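Local coordinates for intracellular serine protease (Bacillus licheniformis, PDB 4ZOQ), which probably acts as a subtilisin-like serine endopeptidase, a lanthipeptide protease that cuts peptide bonds sequence-specifically, at residues B[204-209]-B[242-247]; B[20-25]-B[263-268]. One frame throughout, in Å; residues are numbered along the deposited sequence.

Interactions 1 and 2 lie side by side on the same side of the chain's centre, their centres about 13 Å apart, and both lie away from the predicted charge relay residues D51, H86 and S276. Residues 20-25 of interaction 2 touch residues 242-247 of interaction 1 directly. The backbone N of L247 is 3.0 Å from the backbone O of Y22, and the indole NE1 of W24 is 2.9 Å from the backbone O of L245, both probable hydrogen bonds. Interaction 1 thus ties the turn after strand 200-205 to 242-247, while interaction 2 ties the chain before helix 24-30 to the loop leading into strand 269-272, the antiparallel partner of strand 246-249.

Interaction 1. Residues B[204-209]-B[242-247]; sequences SNMKSN and VTDLVL
K207 reaches across to T243, its ammonium NZ making a weak hydrogen bond of 3.0 Å to the backbone O of T243. Its chain starts with CG anti to the backbone N (chi1 176°) and bends only at chi3, bringing both CE and NZ to that carbonyl; a long, flexible lysine suits the span. The opposite charge of D244 may add a weak long-range attraction, although K207 NZ and D244 OD1 stay 5.0 Å apart. M206 crosses D244 at about a right angle, its flexible thioether bending at chi2 and chi3 to bring the methyl CE 3.9 Å from D244 OD2.

Two waters fill in the polar contact. One accepts from K207 N and donates to D244 O; the other accepts from S208 N and donates to OD1 of D244, where an aspartate supplies the acceptor.

Behind this first shell, M206 O is gripped from opposite faces of its carbonyl plane by N205 ND2 (2.8 Å) and N209 N (2.8 Å), the latter closing a type I beta turn. W24 adds a cation-pi contact to K207. This turn follows strand 200-205, next to the outermost strand 221-226 of the mostly parallel seven-stranded sheet of the subtilase fold.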
# COMPACT_ATOMS: atom_id res chain seq x y z
N SER B 204 -9.11 -3.11 8.50
CA SER B 204 -10.28 -2.43 7.98
C SER B 204 -11.45 -2.48 8.97
O SER B 204 -11.76 -3.55 9.47
CB SER B 204 -10.70 -3.07 6.65
OG SER B 204 -11.97 -2.56 6.24
N ASN B 205 -12.05 -1.33 9.29
CA ASN B 205 -13.24 -1.35 10.13
C ASN B 205 -14.51 -1.02 9.31
O ASN B 205 -14.46 -0.58 8.15
CB ASN B 205 -13.11 -0.40 11.35
CG ASN B 205 -13.00 1.09 10.97
OD1 ASN B 205 -11.91 1.63 10.83
ND2 ASN B 205 -14.15 1.74 10.78
N MET B 206 -15.66 -1.22 9.94
CA MET B 206 -16.96 -0.99 9.34
C MET B 206 -17.48 0.38 9.70
O MET B 206 -16.90 1.06 10.55
CB MET B 206 -17.95 -2.03 9.86
CG MET B 206 -17.49 -3.41 9.66
SD MET B 206 -17.53 -3.88 7.94
CE MET B 206 -19.31 -3.91 7.69
N LYS B 207 -18.61 0.76 9.10
CA LYS B 207 -19.25 2.03 9.40
C LYS B 207 -19.57 2.11 10.89
O LYS B 207 -19.40 3.15 11.50
CB LYS B 207 -20.53 2.20 8.59
CG LYS B 207 -21.33 3.46 8.90
CD LYS B 207 -22.67 3.40 8.16
CE LYS B 207 -22.50 3.59 6.68
NZ LYS B 207 -23.80 3.76 6.00
N SER B 208 -19.93 0.98 11.48
CA SER B 208 -20.28 0.93 12.91
C SER B 208 -19.05 0.97 13.80
O SER B 208 -19.19 1.07 15.01
CB SER B 208 -21.05 -0.34 13.21
OG SER B 208 -20.20 -1.45 12.99
N ASN B 209 -17.88 0.88 13.18
CA ASN B 209 -16.57 0.81 13.84
C ASN B 209 -16.22 -0.58 14.33
O ASN B 209 -15.14 -0.76 14.89
CB ASN B 209 -16.40 1.81 14.99
CG ASN B 209 -16.28 3.22 14.48
OD1 ASN B 209 -15.77 3.44 13.39
ND2 ASN B 209 -16.67 4.19 15.30
N VAL B 242 -25.66 -2.26 1.18
CA VAL B 242 -24.82 -1.55 0.23
C VAL B 242 -24.23 -0.32 0.88
O VAL B 242 -23.23 0.23 0.39
CB VAL B 242 -25.62 -1.15 -1.01
CG1 VAL B 242 -26.00 -2.42 -1.79
CG2 VAL B 242 -26.86 -0.39 -0.60
N THR B 243 -24.84 0.08 2.00
CA THR B 243 -24.35 1.20 2.78
C THR B 243 -23.15 0.83 3.64
O THR B 243 -22.51 1.72 4.21
CB THR B 243 -25.47 1.74 3.74
OG1 THR B 243 -25.91 0.69 4.63
CG2 THR B 243 -26.66 2.29 2.94
N ASP B 244 -22.83 -0.46 3.71
CA ASP B 244 -21.64 -0.92 4.42
C ASP B 244 -20.43 -1.00 3.53
O ASP B 244 -19.32 -1.15 4.03
CB ASP B 244 -21.89 -2.28 5.09
CG ASP B 244 -22.61 -2.15 6.45
OD1 ASP B 244 -22.73 -1.01 6.94
OD2 ASP B 244 -23.06 -3.17 7.03
N LEU B 245 -20.65 -0.87 2.22
CA LEU B 245 -19.56 -0.84 1.22
C LEU B 245 -19.02 0.57 1.03
O LEU B 245 -19.65 1.55 1.46
CB LEU B 245 -20.08 -1.40 -0.11
CG LEU B 245 -20.40 -2.90 -0.18
CD1 LEU B 245 -21.24 -3.29 -1.43
CD2 LEU B 245 -19.05 -3.69 -0.20
N VAL B 246 -17.87 0.70 0.37
CA VAL B 246 -17.27 2.01 0.19
C VAL B 246 -17.10 2.32 -1.29
O VAL B 246 -16.83 1.42 -2.09
CB VAL B 246 -15.90 2.15 0.94
CG1 VAL B 246 -16.13 1.99 2.44
CG2 VAL B 246 -14.83 1.15 0.44
N LEU B 247 -17.29 3.58 -1.67
CA LEU B 247 -17.09 3.95 -3.07
C LEU B 247 -15.59 4.02 -3.39
O LEU B 247 -14.78 4.45 -2.57
CB LEU B 247 -17.77 5.28 -3.40
CG LEU B 247 -18.08 5.48 -4.90
CD1 LEU B 247 -19.10 4.45 -5.34
CD2 LEU B 247 -18.59 6.88 -5.21
O HOH W 1 -19.41 -0.80 6.78
O HOH W 2 -21.65 -0.76 9.77

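Interaction 2. Residues B[20-25]-B[263-268]; sequences KEYLWF and LNIPKG
Y22 overlaps two aliphatic side chains, I265 at CD2 and CE2 of its ring and L263 around the phenol oxygen. The end methyl of I265, CD1, lies 3.5 Å from Y22 CE2 and 3.8 Å from Y22 CD2, meeting the ring obliquely. L263 gathers round the hydroxyl instead: its CD1 is 3.7 Å and its CB 3.8 Å from Y22 OH, with CG and CD2 little farther off. Tyrosine suits this place because its ring offers carbon to the isoleucine while its hydroxyl still finds a polar partner. That partner is a water in the plane of the ring at its edge, 2.8 Å from Y22 OH, which donates to L263 O at 2.9 Å and so joins the two segments where the side chains alone give apolar contact.

In Y22, CG stands anti to the carbonyl carbon (chi1 -51°), carrying the ring from the end of a 3-10 turn, closed by L23 N bonding to K20 O, toward 263-268. Across the contact, L263 is the first residue to leave helical phi/psi and lies within the Schellman motif that ends helix 258-262. N264 supplies its C-prime position with a positive phi of 57°, a conformation asparagine tolerates well, and on either side of N264, L263 and I265 both point toward 20-25. Farther on, I265 O accepts from N256 ND2, and G268 O accepts from H58 NE2.

Y22 also touches L247 and L271, and L263 touches L271 as well. The tyrosine therefore packs on both strands of the small antiparallel pair 246-249 and 269-272, with helix 24-30 beginning just after it and helix 258-262 ending beside it.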
# COMPACT_ATOMS: atom_id res chain seq x y z
N LYS B 20 -22.88 10.49 -2.64
CA LYS B 20 -22.29 10.87 -1.36
C LYS B 20 -22.61 9.85 -0.27
O LYS B 20 -21.85 9.68 0.67
CB LYS B 20 -22.76 12.25 -0.93
CG LYS B 20 -22.28 13.37 -1.85
CD LYS B 20 -22.79 14.75 -1.44
CE LYS B 20 -22.17 15.82 -2.34
NZ LYS B 20 -22.79 17.16 -2.16
N GLU B 21 -23.71 9.13 -0.43
CA GLU B 21 -24.06 8.12 0.56
C GLU B 21 -22.98 7.03 0.72
O GLU B 21 -22.80 6.49 1.81
CB GLU B 21 -25.39 7.46 0.20
CG GLU B 21 -26.57 8.32 0.52
CD GLU B 21 -26.60 8.69 1.98
OE1 GLU B 21 -26.49 7.77 2.84
OE2 GLU B 21 -26.70 9.90 2.27
N TYR B 22 -22.30 6.71 -0.37
CA TYR B 22 -21.30 5.64 -0.40
C TYR B 22 -19.91 6.15 -0.03
O TYR B 22 -18.95 5.37 0.06
CB TYR B 22 -21.26 5.00 -1.81
CG TYR B 22 -22.64 4.59 -2.32
CD1 TYR B 22 -23.36 3.56 -1.72
CD2 TYR B 22 -23.21 5.24 -3.40
CE1 TYR B 22 -24.60 3.20 -2.18
CE2 TYR B 22 -24.44 4.87 -3.88
CZ TYR B 22 -25.14 3.87 -3.27
OH TYR B 22 -26.39 3.53 -3.76
N LEU B 23 -19.82 7.45 0.19
CA LEU B 23 -18.59 8.09 0.61
C LEU B 23 -18.64 8.44 2.10
O LEU B 23 -17.93 9.33 2.57
CB LEU B 23 -18.34 9.35 -0.23
CG LEU B 23 -17.72 9.13 -1.62
CD1 LEU B 23 -17.97 10.32 -2.54
CD2 LEU B 23 -16.23 8.89 -1.51
N TRP B 24 -19.51 7.72 2.83
CA TRP B 24 -19.66 7.87 4.28
C TRP B 24 -18.31 7.78 4.97
O TRP B 24 -18.05 8.56 5.91
CB TRP B 24 -20.60 6.80 4.87
CG TRP B 24 -20.15 5.39 4.63
CD1 TRP B 24 -20.51 4.57 3.59
CD2 TRP B 24 -19.22 4.64 5.43
NE1 TRP B 24 -19.89 3.34 3.72
CE2 TRP B 24 -19.08 3.36 4.83
CE3 TRP B 24 -18.50 4.91 6.61
CZ2 TRP B 24 -18.26 2.37 5.36
CZ3 TRP B 24 -17.65 3.94 7.11
CH2 TRP B 24 -17.55 2.68 6.49
N PHE B 25 -17.44 6.87 4.49
CA PHE B 25 -16.09 6.73 5.05
C PHE B 25 -15.28 8.03 4.86
O PHE B 25 -14.50 8.42 5.73
CB PHE B 25 -15.34 5.53 4.45
CG PHE B 25 -14.88 5.74 3.02
CD1 PHE B 25 -15.73 5.48 1.96
CD2 PHE B 25 -13.61 6.26 2.76
CE1 PHE B 25 -15.31 5.71 0.65
CE2 PHE B 25 -13.20 6.49 1.46
CZ PHE B 25 -14.05 6.23 0.41
N LEU B 263 -27.33 0.31 -8.95
CA LEU B 263 -27.42 1.48 -8.06
C LEU B 263 -27.14 2.78 -8.82
O LEU B 263 -26.99 3.85 -8.21
CB LEU B 263 -26.47 1.32 -6.86
CG LEU B 263 -26.81 0.19 -5.87
CD1 LEU B 263 -25.71 0.00 -4.80
CD2 LEU B 263 -28.18 0.42 -5.21
N ASN B 264 -27.05 2.67 -10.14
CA ASN B 264 -26.76 3.79 -11.05
C ASN B 264 -25.46 4.52 -10.77
O ASN B 264 -25.34 5.72 -10.98
CB ASN B 264 -27.91 4.78 -11.00
CG ASN B 264 -29.20 4.16 -11.47
OD1 ASN B 264 -30.19 4.12 -10.74
ND2 ASN B 264 -29.20 3.66 -12.70
N ILE B 265 -24.46 3.75 -10.35
CA ILE B 265 -23.12 4.27 -10.23
C ILE B 265 -22.51 4.30 -11.62
O ILE B 265 -22.26 3.24 -12.19
CB ILE B 265 -22.24 3.37 -9.35
CG1 ILE B 265 -23.00 2.84 -8.12
CG2 ILE B 265 -20.90 4.05 -9.07
CD1 ILE B 265 -23.05 3.76 -6.93
N PRO B 266 -22.19 5.50 -12.12
CA PRO B 266 -21.65 5.60 -13.48
C PRO B 266 -20.22 5.05 -13.52
O PRO B 266 -19.61 4.86 -12.47
CB PRO B 266 -21.68 7.11 -13.74
CG PRO B 266 -21.51 7.70 -12.43
CD PRO B 266 -22.20 6.79 -11.43
N LYS B 267 -19.70 4.78 -14.71
CA LYS B 267 -18.33 4.30 -14.81
C LYS B 267 -17.35 5.32 -14.27
O LYS B 267 -17.61 6.51 -14.28
CB LYS B 267 -17.97 3.92 -16.23
CG LYS B 267 -18.60 2.60 -16.67
CD LYS B 267 -18.28 2.33 -18.15
CE LYS B 267 -19.43 2.70 -19.07
NZ LYS B 267 -19.00 2.54 -20.49
N GLY B 268 -16.24 4.82 -13.72
CA GLY B 268 -15.30 5.68 -13.05
C GLY B 268 -15.38 5.50 -11.55
O GLY B 268 -14.56 6.05 -10.81
O HOH W 3 -27.98 4.83 -5.67